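Local coordinates for D-glycero-D-manno-heptose 1-phosphate kinase (Bacteroides thetaiotaomicron, PDB 3K85), which is a GHMP-family kinase that probably transfers the gamma-phosphate of ATP to a heptose-type sugar substrate, at residues A[310-313]-A[314-318]. Sequence-based numbering, arbitrary orientation.
Sequences TRKE and EVVRA
Glu313 sends CG opposite its backbone N (chi1 176°) and then bends at chi2 (62°), which carries its carboxylate forward along the helix to Arg317, one turn on. The arginine chain runs extended from CG to NE, and the two side chains meet with CG of Glu313 over one face of the guanidinium. Glu313 OE2 lies 3.6 Å from Arg317 NE, a long salt bridge: the carboxylate and guanidinium planes are 25° apart, the oxygen stands well off the guanidinium plane, away from the direction of any N-H, and the pairing is purely electrostatic. The other oxygen, OE1, rests 3.9 Å from CB of Val316. Beneath this exposed i to i+4 pair runs the alpha-helical backbone ladder of helix 309-320, within the C-terminal GHMP kinase region. Val316 N gives a bond of 2.8 Å to Lys312 O, and Arg317 N bonds to Glu313 O, also at 2.8 Å. Val315 N reaches Arg311 O at 3.3 Å, and Glu314 N adds a weak bond to that same oxygen. On the inner side of the helix, CG of Lys312 touches CG2 of Val316 at 4.1 Å. Val315, which is buried, joins both residues in packing on Val200 of strand 199-202, while the extended lysine chain delivers NZ to a hydrogen bond with Met199 O, tying the helix to an outer strand, within this chain, of the three-stranded antiparallel sheet.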
loop_
_atom_site.group_PDB
_atom_site.type_symbol
_atom_site.label_atom_id
_atom_site.label_comp_id
_atom_site.label_asym_id
_atom_site.label_seq_id
_atom_site.Cartn_x
_atom_site.Cartn_y
_atom_site.Cartn_z
ATOM N N THR A 310 -3.580 -15.379 22.919
ATOM C CA THR A 310 -3.684 -15.804 24.320
ATOM C C THR A 310 -2.928 -17.102 24.603
ATOM O O THR A 310 -2.792 -17.513 25.758
ATOM C CB THR A 310 -5.162 -16.000 24.745
ATOM O OG1 THR A 310 -5.778 -16.979 23.898
ATOM C CG2 THR A 310 -5.933 -14.691 24.639
ATOM N N ARG A 311 -2.445 -17.752 23.548
ATOM C CA ARG A 311 -1.704 -18.996 23.703
ATOM C C ARG A 311 -0.259 -18.857 23.246
ATOM O O ARG A 311 0.516 -19.803 23.349
ATOM C CB ARG A 311 -2.381 -20.128 22.918
ATOM C CG ARG A 311 -3.750 -20.515 23.450
ATOM C CD ARG A 311 -4.452 -21.544 22.568
ATOM N NE ARG A 311 -3.733 -22.815 22.478
ATOM C CZ ARG A 311 -3.361 -23.552 23.525
ATOM N NH1 ARG A 311 -3.630 -23.150 24.766
ATOM N NH2 ARG A 311 -2.730 -24.707 23.329
ATOM N N LYS A 312 0.114 -17.681 22.754
ATOM C CA LYS A 312 1.474 -17.483 22.278
ATOM C C LYS A 312 2.547 -17.746 23.331
ATOM O O LYS A 312 3.511 -18.465 23.061
ATOM C CB LYS A 312 1.653 -16.072 21.703
ATOM C CG LYS A 312 3.102 -15.766 21.311
ATOM C CD LYS A 312 3.263 -14.445 20.575
ATOM C CE LYS A 312 4.738 -14.105 20.422
ATOM N NZ LYS A 312 5.012 -13.016 19.430
ATOM N N GLU A 313 2.394 -17.172 24.523
ATOM C CA GLU A 313 3.396 -17.354 25.576
ATOM C C GLU A 313 3.701 -18.827 25.862
ATOM O O GLU A 313 4.852 -19.194 26.120
ATOM C CB GLU A 313 2.961 -16.657 26.873
ATOM C CG GLU A 313 3.909 -16.892 28.045
ATOM C CD GLU A 313 5.319 -16.356 27.815
ATOM O OE1 GLU A 313 5.882 -16.582 26.725
ATOM O OE2 GLU A 313 5.875 -15.717 28.736
ATOM N N GLU A 314 2.666 -19.659 25.823
ATOM C CA GLU A 314 2.826 -21.084 26.062
ATOM C C GLU A 314 3.735 -21.618 24.962
ATOM O O GLU A 314 4.805 -22.160 25.238
ATOM C CB GLU A 314 1.465 -21.777 26.016
ATOM C CG GLU A 314 1.162 -22.661 27.222
ATOM C CD GLU A 314 1.395 -21.960 28.558
ATOM O OE1 GLU A 314 2.558 -21.889 29.010
ATOM O OE2 GLU A 314 0.414 -21.471 29.157
ATOM N N VAL A 315 3.311 -21.447 23.714
ATOM C CA VAL A 315 4.099 -21.894 22.575
ATOM C C VAL A 315 5.554 -21.449 22.723
ATOM O O VAL A 315 6.477 -22.259 22.617
ATOM C CB VAL A 315 3.525 -21.323 21.249
ATOM C CG1 VAL A 315 4.462 -21.634 20.090
ATOM C CG2 VAL A 315 2.146 -21.920 20.979
ATOM N N VAL A 316 5.758 -20.161 22.976
ATOM C CA VAL A 316 7.106 -19.637 23.122
ATOM C C VAL A 316 7.879 -20.302 24.245
ATOM O O VAL A 316 9.063 -20.584 24.092
ATOM C CB VAL A 316 7.096 -18.111 23.352
ATOM C CG1 VAL A 316 8.444 -17.647 23.884
ATOM C CG2 VAL A 316 6.805 -17.401 22.041
ATOM N N ARG A 317 7.223 -20.558 25.371
ATOM C CA ARG A 317 7.906 -21.189 26.499
ATOM C C ARG A 317 8.336 -22.624 26.209
ATOM O O ARG A 317 9.448 -23.033 26.553
ATOM C CB ARG A 317 7.019 -21.162 27.747
ATOM C CG ARG A 317 7.121 -19.868 28.530
ATOM C CD ARG A 317 6.186 -19.868 29.723
ATOM N NE ARG A 317 6.447 -18.744 30.620
ATOM C CZ ARG A 317 5.790 -18.528 31.754
ATOM N NH1 ARG A 317 4.829 -19.363 32.129
ATOM N NH2 ARG A 317 6.091 -17.483 32.510
ATOM N N ALA A 318 7.447 -23.380 25.575
ATOM C CA ALA A 318 7.717 -24.767 25.237
ATOM C C ALA A 318 8.889 -24.875 24.273
ATOM O O ALA A 318 9.836 -25.618 24.531
ATOM C CB ALA A 318 6.480 -25.396 24.629
#